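Local coordinates for isoaspartyl dipeptidase (Fervidobacterium islandicum, PDB 7CDH), which hydrolyses isoaspartyl (beta-aspartyl) dipeptides as a zinc-dependent M38 metallopeptidase of the amidohydrolase family, serving in protein repair, at the interface of chains A and B. Numbering follows the deposited sequence. Chains: chain A/B, Isoaspartyl dipeptidase.

The interface of chains A and B. Residues chain A 164, 166, 201; chain B 173, 212-215.
A:Gln166 lies against chain B and illustrates how a glutamine can serve an interface along its whole length, apolar near the backbone and polar at the tip. CB of A:Gln166 faces CB of B:Leu173 at 4.1 Å. One bond further, CG of A:Gln166 packs on the methyl CD1 of B:Ile215, 3.8 Å away. A bend at chi2 (-62°) then turns the amide toward B:Thr213, whose CB and CG2 lie beside the carbonyl oxygen OE1. At the tip the amide nitrogen NE2 of A:Gln166 gives an almost straight hydrogen bond of 2.9 Å to the carboxylate oxygen OE1 of B:Glu214, which stays in the amide plane; amide and carboxylate are nearly coplanar. Water 1 links that same oxygen to the hydroxyl OG of A:Ser164, and this hydroxyl also accepts a bond from the backbone N of A:Gln166.

OE2 of B:Glu214 accepts a hydrogen bond of 2.7 Å from NH2 of A:Arg201, also a salt bridge, on its syn side but 28° out of the carboxylate plane. A weak bond from NH2 to OE1 of A:Gln166 may help to hold the two donors side by side, while the backbone carbonyl O of B:Lys212 lies over the middle of one face of the A:Arg201 guanidinium. B:Glu214 is thus gripped through both oxygens. The structure alone does not show whether this contact is biological.

Chain B offers helix 169-186, the end of helix 204-212 and the loop after it; chain A contributes loops following strands 151-159 and 191-196 of the amidohydrolase barrel, which carry zinc ligands Glu156 and His195.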
loop_
_atom_site.group_PDB
_atom_site.type_symbol
_atom_site.label_atom_id
_atom_site.label_comp_id
_atom_site.label_asym_id
_atom_site.label_seq_id
_atom_site.Cartn_x
_atom_site.Cartn_y
_atom_site.Cartn_z
ATOM N N SER A 164 4.602 11.982 25.225
ATOM C CA SER A 164 3.344 11.691 24.501
ATOM C C SER A 164 3.524 12.079 23.026
ATOM O O SER A 164 4.502 12.769 22.688
ATOM C CB SER A 164 2.182 12.398 25.129
ATOM O OG SER A 164 2.073 13.707 24.621
ATOM N N GLN A 166 1.317 13.913 21.763
ATOM C CA GLN A 166 0.387 15.068 21.848
ATOM C C GLN A 166 -0.919 14.703 21.142
ATOM O O GLN A 166 -1.366 15.383 20.234
ATOM C CB GLN A 166 1.060 16.332 21.310
ATOM C CG GLN A 166 2.327 16.753 22.054
ATOM C CD GLN A 166 2.096 17.095 23.518
ATOM O OE1 GLN A 166 1.044 17.614 23.898
ATOM N NE2 GLN A 166 3.079 16.775 24.363
ATOM N N ARG A 201 -2.749 19.267 32.508
ATOM C CA ARG A 201 -4.047 18.742 32.022
ATOM C C ARG A 201 -4.437 17.449 32.759
ATOM O O ARG A 201 -5.621 17.135 32.762
ATOM C CB ARG A 201 -3.978 18.544 30.509
ATOM C CG ARG A 201 -4.016 19.839 29.706
ATOM C CD ARG A 201 -3.751 19.639 28.219
ATOM N NE ARG A 201 -2.383 19.180 27.971
ATOM C CZ ARG A 201 -1.835 18.957 26.771
ATOM N NH1 ARG A 201 -2.541 19.172 25.674
ATOM N NH2 ARG A 201 -0.580 18.531 26.675
ATOM N N LEU B 173 2.622 19.748 16.293
ATOM C CA LEU B 173 2.819 19.088 17.613
ATOM C C LEU B 173 3.174 17.609 17.405
ATOM O O LEU B 173 4.088 17.106 18.128
ATOM C CB LEU B 173 1.563 19.207 18.485
ATOM C CG LEU B 173 1.364 20.542 19.195
ATOM C CD1 LEU B 173 0.016 20.565 19.899
ATOM C CD2 LEU B 173 2.498 20.813 20.174
ATOM N N LYS B 212 1.259 25.387 26.025
ATOM C CA LYS B 212 0.073 24.493 26.051
ATOM C C LYS B 212 0.472 23.026 26.213
ATOM O O LYS B 212 -0.430 22.198 26.352
ATOM C CB LYS B 212 -0.735 24.647 24.764
ATOM C CG LYS B 212 -1.246 26.050 24.462
ATOM C CD LYS B 212 -1.703 26.166 23.012
ATOM C CE LYS B 212 -2.790 27.196 22.769
ATOM N NZ LYS B 212 -3.526 26.899 21.517
ATOM N N THR B 213 1.757 22.690 26.182
ATOM C CA THR B 213 2.210 21.286 26.305
ATOM C C THR B 213 3.456 21.212 27.178
ATOM O O THR B 213 4.043 22.256 27.480
ATOM C CB THR B 213 2.475 20.614 24.939
ATOM O OG1 THR B 213 3.820 20.875 24.561
ATOM C CG2 THR B 213 1.540 21.054 23.835
ATOM N N GLU B 214 3.889 19.982 27.432
ATOM C CA GLU B 214 5.010 19.603 28.326
ATOM C C GLU B 214 6.325 19.574 27.521
ATOM O O GLU B 214 7.324 19.031 28.054
ATOM C CB GLU B 214 4.720 18.211 28.911
ATOM C CG GLU B 214 3.274 17.969 29.382
ATOM C CD GLU B 214 2.213 17.643 28.323
ATOM O OE1 GLU B 214 2.559 17.302 27.150
ATOM O OE2 GLU B 214 1.023 17.764 28.666
ATOM N N ILE B 215 6.321 20.058 26.269
ATOM C CA ILE B 215 7.471 19.885 25.335
ATOM C C ILE B 215 8.499 20.969 25.628
ATOM O O ILE B 215 8.192 22.164 25.666
ATOM C CB ILE B 215 7.041 19.863 23.861
ATOM C CG1 ILE B 215 6.372 18.528 23.515
ATOM C CG2 ILE B 215 8.245 20.129 22.986
ATOM C CD1 ILE B 215 5.637 18.510 22.200
HETATM O O HOH W 1 0.749 15.121 26.284
#